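Side-chain contacts in B12-binding domain-containing protein (Kitasatospora setae, PDB 6WTE), which binds cobalamin and a [4Fe-4S] cluster and, as the radical SAM methylase TsrM, probably transfers a methyl group by a non-radical route: residues Arg494-Gly497 against Ala498-Leu502; Ala504-Pro508 against Ala509-Arg513; Ser201-Pro204 against Arg205-Asp208; Trp48-Cys51 against Leu52-Phe56. All coordinates share one frame; numbering follows the deposited sequence.

How the contacts relate
The four contacts form two pairs at widely separated places in the fold. Contacts 1 and 2 follow one another: helix 491-503 carries the first, and the loop leading from it to strand 514-515 carries the second, with centres about 16 Å apart. Contacts 3 and 4 are distant in sequence but lie together, centres about 17 Å apart, where R205 CZ packs 3.6 Å from Y55 CD1. From contact 1 to contacts 3 and 4 the centres are about 44 and 43 Å apart. Bound cobalamin lies between the pairs: the side chains of V499, S201 and Y55 are about 14, 13 and 14 Å from it. Contact 2 lies away from the cofactor sites.

Contact 1. Residues Arg494-Gly497 against Ala498-Leu502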
loop_
_atom_site.group_PDB
_atom_site.type_symbol
_atom_site.label_atom_id
_atom_site.label_comp_id
_atom_site.label_asym_id
_atom_site.label_seq_id
_atom_site.Cartn_x
_atom_site.Cartn_y
_atom_site.Cartn_z
ATOM N N ARG A 494 -14.947 -22.123 5.864
ATOM C CA ARG A 494 -13.999 -22.057 6.971
ATOM C C ARG A 494 -13.636 -20.615 7.297
ATOM O O ARG A 494 -13.522 -20.246 8.472
ATOM C CB ARG A 494 -12.740 -22.860 6.646
ATOM C CG ARG A 494 -12.955 -24.353 6.519
ATOM C CD ARG A 494 -11.633 -25.091 6.663
ATOM N NE ARG A 494 -11.712 -26.470 6.190
ATOM C CZ ARG A 494 -12.117 -27.496 6.931
ATOM N NH1 ARG A 494 -12.149 -28.716 6.411
ATOM N NH2 ARG A 494 -12.490 -27.305 8.190
ATOM N N TRP A 495 -13.435 -19.786 6.267
ATOM C CA TRP A 495 -13.170 -18.374 6.525
ATOM C C TRP A 495 -14.347 -17.726 7.241
ATOM O O TRP A 495 -14.158 -16.931 8.166
ATOM C CB TRP A 495 -12.883 -17.628 5.222
ATOM C CG TRP A 495 -11.502 -17.795 4.664
ATOM C CD1 TRP A 495 -11.165 -18.359 3.467
ATOM C CD2 TRP A 495 -10.270 -17.381 5.273
ATOM N NE1 TRP A 495 -9.800 -18.323 3.292
ATOM C CE2 TRP A 495 -9.228 -17.732 4.388
ATOM C CE3 TRP A 495 -9.946 -16.758 6.484
ATOM C CZ2 TRP A 495 -7.888 -17.476 4.674
ATOM C CZ3 TRP A 495 -8.612 -16.503 6.765
ATOM C CH2 TRP A 495 -7.602 -16.859 5.865
ATOM N N HIS A 496 -15.570 -18.071 6.834
ATOM C CA HIS A 496 -16.759 -17.516 7.471
ATOM C C HIS A 496 -16.789 -17.865 8.953
ATOM O O HIS A 496 -17.048 -17.005 9.801
ATOM C CB HIS A 496 -18.012 -18.038 6.759
ATOM C CG HIS A 496 -19.282 -17.338 7.144
ATOM N ND1 HIS A 496 -19.501 -16.810 8.398
ATOM C CD2 HIS A 496 -20.415 -17.106 6.439
ATOM C CE1 HIS A 496 -20.706 -16.271 8.445
ATOM N NE2 HIS A 496 -21.281 -16.437 7.268
ATOM N N GLY A 497 -16.504 -19.125 9.284
ATOM C CA GLY A 497 -16.494 -19.523 10.682
ATOM C C GLY A 497 -15.424 -18.807 11.480
ATOM O O GLY A 497 -15.640 -18.437 12.636
ATOM N N ALA A 498 -14.255 -18.595 10.872
ATOM C CA ALA A 498 -13.183 -17.899 11.573
ATOM C C ALA A 498 -13.551 -16.446 11.832
ATOM O O ALA A 498 -13.270 -15.910 12.911
ATOM C CB ALA A 498 -11.885 -17.991 10.771
ATOM N N VAL A 499 -14.181 -15.792 10.854
ATOM C CA VAL A 499 -14.615 -14.414 11.048
ATOM C C VAL A 499 -15.698 -14.349 12.118
ATOM O O VAL A 499 -15.697 -13.452 12.969
ATOM C CB VAL A 499 -15.092 -13.808 9.716
ATOM C CG1 VAL A 499 -15.686 -12.440 9.950
ATOM C CG2 VAL A 499 -13.941 -13.726 8.724
ATOM N N ALA A 500 -16.631 -15.307 12.103
ATOM C CA ALA A 500 -17.698 -15.317 13.101
ATOM C C ALA A 500 -17.149 -15.567 14.502
ATOM O O ALA A 500 -17.654 -15.000 15.477
ATOM C CB ALA A 500 -18.747 -16.370 12.747
ATOM N N ASP A 501 -16.119 -16.414 14.618
ATOM C CA ASP A 501 -15.491 -16.657 15.915
ATOM C C ASP A 501 -14.913 -15.375 16.497
ATOM O O ASP A 501 -14.986 -15.146 17.709
ATOM C CB ASP A 501 -14.381 -17.704 15.788
ATOM C CG ASP A 501 -14.905 -19.092 15.475
ATOM O OD1 ASP A 501 -16.058 -19.394 15.837
ATOM O OD2 ASP A 501 -14.146 -19.883 14.873
ATOM N N LEU A 502 -14.310 -14.539 15.652
ATOM C CA LEU A 502 -13.733 -13.292 16.139
ATOM C C LEU A 502 -14.820 -12.320 16.584
ATOM O O LEU A 502 -14.693 -11.684 17.637
ATOM C CB LEU A 502 -12.846 -12.673 15.058
ATOM C CG LEU A 502 -12.227 -11.306 15.356
ATOM C CD1 LEU A 502 -11.344 -11.363 16.592
ATOM C CD2 LEU A 502 -11.434 -10.813 14.164
#
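V499 sets its methyl CG2 3.3 Å from W495 O, the carbonyl oxygen that also accepts the V499 N-H at 2.9 Å. The torsion explains the approach: CG1 is anti to the backbone N (chi1 174°), which leaves CG2 beside that N and hence near its acceptor. The branched, apolar side chain suits the site because it packs on L409 and M522. The W495 side chain leaves the helix away from 498-502, and its indole meets the F477 ring and makes a weak hydrogen bond from NE1 to Q437 OE1. All this belongs to regular alpha-helix, the middle of helix 491-503, whose i to i+4 bonds here run from A498, V499, A500 and D501 back to the residues R494 to G497; the helix lies against strand 404-412 of the radical SAM core. On the solvent-facing side, small residues border polar ones. The methyl of A500 approaches the H496 imidazole at its edge, CB 4.4 Å from ND1. D501 CG stands beside its own backbone N (chi1 -68°), bringing OD2 within 3.1 Å of G497 O; both are acceptors, and the oxygen's bond is to D501 N, at 2.9 Å.

Contact 2. Residues Ala504-Pro508 against Ala509-Arg513; sequences ALIDP and ADHHR
D507 and A509 are joined by a side-chain to backbone hydrogen bond, A509 N to D507 OD1 at 2.9 Å, which closes an Asx turn; the donor meets the anti side of the carboxylate. D507 can reach it because its CG is anti to the backbone N (chi1 -167°). Backbone bonds add a tight 3-10 turn: D510 N to D507 O, 2.9 Å, and H511 N to P508 O, 3.2 Å. Proline fits at the start of such a turn, where no N-H is needed. Apolar and aromatic contacts centre on the H511 ring. P508 CA makes a CH-pi contact over one face, 3.7 Å from the centroid, while I506 CG2 touches the edge at CD2, 3.7 Å away. Water-mediated links complete the set: one water in the ring plane joins H511 NE2 to I506 O, and another bridges D507 N and D510 OD2. With a leucine in place of H511, that in-plane water would probably lose its link across the turn, and P508 CA its aromatic face. The loop leads from helix 491-503, whose W503 ring meets H511, into strand 514-515; I506 and D510 rest on helix 387-398, and the R513 backbone bonds to T405 of strand 404-412.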
loop_
_atom_site.group_PDB
_atom_site.type_symbol
_atom_site.label_atom_id
_atom_site.label_comp_id
_atom_site.label_asym_id
_atom_site.label_seq_id
_atom_site.Cartn_x
_atom_site.Cartn_y
_atom_site.Cartn_z
ATOM N N ALA A 504 -17.607 -12.979 17.893
ATOM C CA ALA A 504 -18.166 -13.406 19.170
ATOM C C ALA A 504 -17.346 -12.936 20.362
ATOM O O ALA A 504 -17.836 -13.007 21.495
ATOM C CB ALA A 504 -18.295 -14.929 19.202
ATOM N N LEU A 505 -16.116 -12.474 20.145
ATOM C CA LEU A 505 -15.284 -12.001 21.242
ATOM C C LEU A 505 -15.547 -10.548 21.621
ATOM O O LEU A 505 -15.090 -10.112 22.683
ATOM C CB LEU A 505 -13.807 -12.171 20.892
ATOM C CG LEU A 505 -13.363 -13.616 20.675
ATOM C CD1 LEU A 505 -11.898 -13.652 20.289
ATOM C CD2 LEU A 505 -13.622 -14.447 21.926
ATOM N N ILE A 506 -16.263 -9.788 20.797
ATOM C CA ILE A 506 -16.457 -8.363 21.030
ATOM C C ILE A 506 -17.771 -8.152 21.766
ATOM O O ILE A 506 -18.822 -8.640 21.334
ATOM C CB ILE A 506 -16.429 -7.574 19.712
ATOM C CG1 ILE A 506 -15.122 -7.848 18.967
ATOM C CG2 ILE A 506 -16.618 -6.086 19.975
ATOM C CD1 ILE A 506 -13.882 -7.452 19.747
ATOM N N ASP A 507 -17.709 -7.440 22.885
ATOM C CA ASP A 507 -18.925 -7.047 23.575
ATOM C C ASP A 507 -19.756 -6.176 22.637
ATOM O O ASP A 507 -19.205 -5.270 21.996
ATOM C CB ASP A 507 -18.577 -6.293 24.859
ATOM C CG ASP A 507 -19.768 -6.121 25.785
ATOM O OD1 ASP A 507 -20.817 -5.610 25.339
ATOM O OD2 ASP A 507 -19.652 -6.510 26.967
ATOM N N PRO A 508 -21.056 -6.434 22.496
ATOM C CA PRO A 508 -21.871 -5.598 21.596
ATOM C C PRO A 508 -21.849 -4.117 21.945
ATOM O O PRO A 508 -22.025 -3.279 21.050
ATOM C CB PRO A 508 -23.277 -6.195 21.746
ATOM C CG PRO A 508 -23.035 -7.615 22.153
ATOM C CD PRO A 508 -21.811 -7.583 23.027
ATOM N N ALA A 509 -21.626 -3.765 23.215
ATOM C CA ALA A 509 -21.532 -2.359 23.591
ATOM C C ALA A 509 -20.293 -1.678 23.025
ATOM O O ALA A 509 -20.188 -0.450 23.120
ATOM C CB ALA A 509 -21.547 -2.221 25.118
ATOM N N ASP A 510 -19.370 -2.439 22.434
ATOM C CA ASP A 510 -18.141 -1.911 21.857
ATOM C C ASP A 510 -18.145 -1.896 20.334
ATOM O O ASP A 510 -17.151 -1.479 19.731
ATOM C CB ASP A 510 -16.936 -2.736 22.332
ATOM C CG ASP A 510 -16.668 -2.594 23.817
ATOM O OD1 ASP A 510 -16.968 -1.520 24.382
ATOM O OD2 ASP A 510 -16.133 -3.560 24.412
ATOM N N HIS A 511 -19.225 -2.350 19.693
ATOM C CA HIS A 511 -19.250 -2.409 18.232
ATOM C C HIS A 511 -19.035 -1.037 17.602
ATOM O O HIS A 511 -18.489 -0.934 16.497
ATOM C CB HIS A 511 -20.579 -2.999 17.761
ATOM C CG HIS A 511 -20.676 -4.481 17.926
ATOM N ND1 HIS A 511 -21.875 -5.160 17.857
ATOM C CD2 HIS A 511 -19.724 -5.422 18.134
ATOM C CE1 HIS A 511 -21.658 -6.451 18.029
ATOM N NE2 HIS A 511 -20.362 -6.638 18.197
ATOM N N HIS A 512 -19.447 0.030 18.290
ATOM C CA HIS A 512 -19.287 1.364 17.730
ATOM C C HIS A 512 -17.819 1.732 17.556
ATOM O O HIS A 512 -17.489 2.552 16.694
ATOM C CB HIS A 512 -19.980 2.384 18.630
ATOM C CG HIS A 512 -19.325 2.536 19.963
ATOM N ND1 HIS A 512 -18.716 3.705 20.367
ATOM C CD2 HIS A 512 -19.142 1.650 20.971
ATOM C CE1 HIS A 512 -18.219 3.545 21.581
ATOM N NE2 HIS A 512 -18.456 2.305 21.967
ATOM N N ARG A 513 -16.921 1.143 18.353
ATOM C CA ARG A 513 -15.522 1.553 18.335
ATOM C C ARG A 513 -14.585 0.479 17.793
ATOM O O ARG A 513 -13.371 0.578 17.989
ATOM C CB ARG A 513 -15.066 1.996 19.730
ATOM C CG ARG A 513 -15.032 0.914 20.817
ATOM C CD ARG A 513 -14.525 1.530 22.133
ATOM N NE ARG A 513 -14.456 0.597 23.258
ATOM C CZ ARG A 513 -13.343 -0.009 23.668
ATOM N NH1 ARG A 513 -12.192 0.201 23.040
ATOM N NH2 ARG A 513 -13.382 -0.832 24.706
HETATM O O HOH W 1 -19.881 -9.246 18.997
HETATM O O HOH W 2 -15.361 -5.967 23.704
HETATM O O HOH W 3 -21.794 -0.107 20.230
#

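Contact 3. Residues Ser201-Pro204 against Arg205-Asp208; sequences SGVP and RKVD
V203 and K206 stand at the two ends of a beta turn, and the lysine chain can be followed outward from there. K206 CB lies 3.8 Å from V203 O, the oxygen that accepts a weak hydrogen bond from K206 N at 3.3 Å. CG then comes 3.7 Å from V203 CG1, methylene against methyl. A bend at chi2 (-67°) and another at chi4 bring the chain round beside the turn, the side chain also touching T26 and E30 of helix 20-31. NZ ends on V36 O, on a water 3.0 Å away that also donates to P204 O, and weakly on R205 O. The turn is type II, with proline, whose fixed phi suits the second position, and R205 in the third at positive phi; it reverses the loop before helix 209-214, the two halves running 158° apart. At the open end D208 is the N-cap of that helix, OD1 accepting from E211 N. The same OD1 takes the N-H of G202 at 3.1 Å, from above the carboxylate plane. D208 CG, anti to the backbone N (chi1 -167°), sends the carboxylate across the bend. An alanine in place of D208 is likely to leave G202 N and E211 N without their common acceptor, freeing the loop's end to shift. G202 adopts positive phi, which favours glycine, while S201 OG binds L210 N and Q262 OE1.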
loop_
_atom_site.group_PDB
_atom_site.type_symbol
_atom_site.label_atom_id
_atom_site.label_comp_id
_atom_site.label_asym_id
_atom_site.label_seq_id
_atom_site.Cartn_x
_atom_site.Cartn_y
_atom_site.Cartn_z
ATOM N N SER A 201 -4.643 20.480 -9.523
ATOM C CA SER A 201 -6.076 20.243 -9.473
ATOM C C SER A 201 -6.745 20.973 -10.625
ATOM O O SER A 201 -6.348 22.086 -10.980
ATOM C CB SER A 201 -6.678 20.712 -8.147
ATOM O OG SER A 201 -6.161 19.965 -7.066
ATOM N N GLY A 202 -7.760 20.338 -11.205
ATOM C CA GLY A 202 -8.490 20.939 -12.303
ATOM C C GLY A 202 -7.714 21.083 -13.591
ATOM O O GLY A 202 -8.166 21.803 -14.485
ATOM N N VAL A 203 -6.566 20.430 -13.721
ATOM C CA VAL A 203 -5.739 20.519 -14.921
ATOM C C VAL A 203 -6.000 19.281 -15.770
ATOM O O VAL A 203 -5.800 18.160 -15.283
ATOM C CB VAL A 203 -4.247 20.641 -14.581
ATOM C CG1 VAL A 203 -3.419 20.727 -15.874
ATOM C CG2 VAL A 203 -4.001 21.849 -13.699
ATOM N N PRO A 204 -6.438 19.428 -17.018
ATOM C CA PRO A 204 -6.663 18.249 -17.862
ATOM C C PRO A 204 -5.389 17.434 -18.031
ATOM O O PRO A 204 -4.284 17.979 -18.120
ATOM C CB PRO A 204 -7.130 18.847 -19.192
ATOM C CG PRO A 204 -7.689 20.198 -18.816
ATOM C CD PRO A 204 -6.848 20.681 -17.679
ATOM N N ARG A 205 -5.556 16.113 -18.043
ATOM C CA ARG A 205 -4.465 15.164 -18.283
ATOM C C ARG A 205 -3.344 15.296 -17.254
ATOM O O ARG A 205 -2.178 15.016 -17.544
ATOM C CB ARG A 205 -3.922 15.298 -19.707
ATOM C CG ARG A 205 -5.041 15.282 -20.737
ATOM C CD ARG A 205 -4.593 14.728 -22.065
ATOM N NE ARG A 205 -5.734 14.277 -22.861
ATOM C CZ ARG A 205 -5.795 14.332 -24.189
ATOM N NH1 ARG A 205 -4.786 14.838 -24.889
ATOM N NH2 ARG A 205 -6.878 13.893 -24.818
ATOM N N LYS A 206 -3.703 15.714 -16.045
ATOM C CA LYS A 206 -2.862 15.606 -14.866
ATOM C C LYS A 206 -3.736 15.056 -13.746
ATOM O O LYS A 206 -4.963 15.191 -13.781
ATOM C CB LYS A 206 -2.258 16.957 -14.450
ATOM C CG LYS A 206 -1.376 17.619 -15.492
ATOM C CD LYS A 206 -0.112 16.806 -15.713
ATOM C CE LYS A 206 0.775 17.453 -16.752
ATOM N NZ LYS A 206 0.124 17.480 -18.084
ATOM N N VAL A 207 -3.105 14.409 -12.761
ATOM C CA VAL A 207 -3.865 13.916 -11.615
ATOM C C VAL A 207 -4.624 15.081 -10.990
ATOM O O VAL A 207 -4.048 16.139 -10.706
ATOM C CB VAL A 207 -2.944 13.230 -10.591
ATOM C CG1 VAL A 207 -3.730 12.844 -9.358
ATOM C CG2 VAL A 207 -2.294 11.979 -11.189
ATOM N N ASP A 208 -5.930 14.896 -10.799
ATOM C CA ASP A 208 -6.819 15.939 -10.272
ATOM C C ASP A 208 -6.962 15.735 -8.767
ATOM O O ASP A 208 -7.870 15.050 -8.296
ATOM C CB ASP A 208 -8.173 15.895 -10.967
ATOM C CG ASP A 208 -9.012 17.137 -10.693
ATOM O OD1 ASP A 208 -8.739 17.841 -9.694
ATOM O OD2 ASP A 208 -9.944 17.402 -11.477
HETATM O O HOH W 4 -5.217 18.204 -12.432
HETATM O O HOH W 5 -2.220 19.136 -18.972
#

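Contact 4. Residues Trp48-Cys51 against Leu52-Phe56; sequences WKTC and LHEYF
H53 N donates to K49 O at 2.8 Å, the shortest of four i to i+4 bonds here, and the same oxygen lies over one face of the imidazole, 3.0 Å above its plane and offset toward the rim. The ring gets there because CG stays beside the backbone N (chi1 -65°). H53 NE2 is hydrogen-bonded to E92 OE2 of helix 83-96. E54 N binds T50 O at 3.0 Å, and a water donates both to C51 O and to E54 OE1, 3.2 Å from each. T50 CG2 comes 3.9 Å from E54 OE2, a loose contact at the surface.

Packing lies on the inner side. W48 CG takes the crowded position between backbone N and carbonyl carbon (chi1 58°), which brings the six-membered ring to L52; CD1 of the leucine meets its edge, 3.7 Å from CZ3. Both also touch helix 83-96, while L52, C51 and Y55 lie on L39 of strand 35-40, as expected of the beta-alpha-beta crossover of a B12-binding domain. Helix 48-58 is thus amphipathic: apolar groups pack it on strand 35-40 and helix 83-96, while K49, T50, H53 and E54 keep polar groups at the surface, where E92 would probably favour a protonated H53.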
loop_
_atom_site.group_PDB
_atom_site.type_symbol
_atom_site.label_atom_id
_atom_site.label_comp_id
_atom_site.label_asym_id
_atom_site.label_seq_id
_atom_site.Cartn_x
_atom_site.Cartn_y
_atom_site.Cartn_z
ATOM N N TRP A 48 -14.175 3.197 -19.524
ATOM C CA TRP A 48 -12.744 3.476 -19.632
ATOM C C TRP A 48 -12.215 3.192 -21.037
ATOM O O TRP A 48 -11.260 3.846 -21.475
ATOM C CB TRP A 48 -11.957 2.688 -18.577
ATOM C CG TRP A 48 -12.119 1.197 -18.621
ATOM C CD1 TRP A 48 -12.985 0.443 -17.884
ATOM C CD2 TRP A 48 -11.376 0.277 -19.432
ATOM N NE1 TRP A 48 -12.836 -0.889 -18.193
ATOM C CE2 TRP A 48 -11.854 -1.017 -19.142
ATOM C CE3 TRP A 48 -10.356 0.422 -20.376
ATOM C CZ2 TRP A 48 -11.352 -2.154 -19.765
ATOM C CZ3 TRP A 48 -9.857 -0.710 -20.993
ATOM C CH2 TRP A 48 -10.357 -1.980 -20.688
ATOM N N LYS A 49 -12.831 2.256 -21.764
ATOM C CA LYS A 49 -12.420 2.022 -23.148
ATOM C C LYS A 49 -12.667 3.251 -24.011
ATOM O O LYS A 49 -11.842 3.592 -24.867
ATOM C CB LYS A 49 -13.154 0.817 -23.732
ATOM C CG LYS A 49 -12.682 -0.517 -23.206
ATOM C CD LYS A 49 -13.378 -1.656 -23.928
ATOM C CE LYS A 49 -12.928 -3.009 -23.389
ATOM N NZ LYS A 49 -13.548 -4.147 -24.130
ATOM N N THR A 50 -13.809 3.914 -23.810
ATOM C CA THR A 50 -14.090 5.163 -24.512
ATOM C C THR A 50 -13.012 6.200 -24.231
ATOM O O THR A 50 -12.548 6.888 -25.147
ATOM C CB THR A 50 -15.468 5.685 -24.104
ATOM O OG1 THR A 50 -16.473 4.798 -24.609
ATOM C CG2 THR A 50 -15.712 7.095 -24.651
ATOM N N CYS A 51 -12.587 6.310 -22.972
ATOM C CA CYS A 51 -11.515 7.238 -22.633
ATOM C C CYS A 51 -10.239 6.905 -23.401
ATOM O O CYS A 51 -9.590 7.796 -23.963
ATOM C CB CYS A 51 -11.266 7.213 -21.125
ATOM S SG CYS A 51 -9.927 8.285 -20.598
ATOM N N LEU A 52 -9.872 5.619 -23.448
ATOM C CA LEU A 52 -8.676 5.207 -24.183
ATOM C C LEU A 52 -8.820 5.457 -25.678
ATOM O O LEU A 52 -7.880 5.929 -26.329
ATOM C CB LEU A 52 -8.389 3.729 -23.936
ATOM C CG LEU A 52 -7.970 3.270 -22.538
ATOM C CD1 LEU A 52 -7.683 1.778 -22.591
ATOM C CD2 LEU A 52 -6.754 4.038 -22.055
ATOM N N HIS A 53 -9.978 5.112 -26.245
ATOM C CA HIS A 53 -10.192 5.302 -27.676
ATOM C C HIS A 53 -10.024 6.760 -28.073
ATOM O O HIS A 53 -9.379 7.063 -29.084
ATOM C CB HIS A 53 -11.578 4.799 -28.063
ATOM C CG HIS A 53 -11.749 3.325 -27.881
ATOM N ND1 HIS A 53 -12.986 2.723 -27.805
ATOM C CD2 HIS A 53 -10.838 2.334 -27.749
ATOM C CE1 HIS A 53 -12.829 1.421 -27.645
ATOM N NE2 HIS A 53 -11.535 1.159 -27.603
ATOM N N GLU A 54 -10.585 7.678 -27.284
ATOM C CA GLU A 54 -10.414 9.097 -27.572
ATOM C C GLU A 54 -8.943 9.488 -27.520
ATOM O O GLU A 54 -8.440 10.154 -28.431
ATOM C CB GLU A 54 -11.233 9.944 -26.595
ATOM C CG GLU A 54 -12.733 9.710 -26.663
ATOM C CD GLU A 54 -13.484 10.357 -25.508
ATOM O OE1 GLU A 54 -12.891 10.518 -24.416
ATOM O OE2 GLU A 54 -14.671 10.704 -25.689
ATOM N N TYR A 55 -8.227 9.062 -26.474
ATOM C CA TYR A 55 -6.862 9.547 -26.285
ATOM C C TYR A 55 -5.952 9.117 -27.431
ATOM O O TYR A 55 -5.245 9.943 -28.018
ATOM C CB TYR A 55 -6.289 9.077 -24.945
ATOM C CG TYR A 55 -4.888 9.614 -24.738
ATOM C CD1 TYR A 55 -4.684 10.881 -24.208
ATOM C CD2 TYR A 55 -3.774 8.876 -25.119
ATOM C CE1 TYR A 55 -3.408 11.392 -24.048
ATOM C CE2 TYR A 55 -2.499 9.378 -24.964
ATOM C CZ TYR A 55 -2.319 10.632 -24.430
ATOM O OH TYR A 55 -1.044 11.129 -24.274
ATOM N N PHE A 56 -5.937 7.821 -27.754
ATOM C CA PHE A 56 -4.966 7.318 -28.720
ATOM C C PHE A 56 -5.299 7.696 -30.158
ATOM O O PHE A 56 -4.421 7.620 -31.024
ATOM C CB PHE A 56 -4.823 5.807 -28.579
ATOM C CG PHE A 56 -3.973 5.407 -27.415
ATOM C CD1 PHE A 56 -2.600 5.597 -27.457
ATOM C CD2 PHE A 56 -4.537 4.871 -26.274
ATOM C CE1 PHE A 56 -1.809 5.247 -26.388
ATOM C CE2 PHE A 56 -3.746 4.516 -25.206
ATOM C CZ PHE A 56 -2.381 4.705 -25.264
HETATM O O HOH W 6 -9.769 10.947 -23.705
#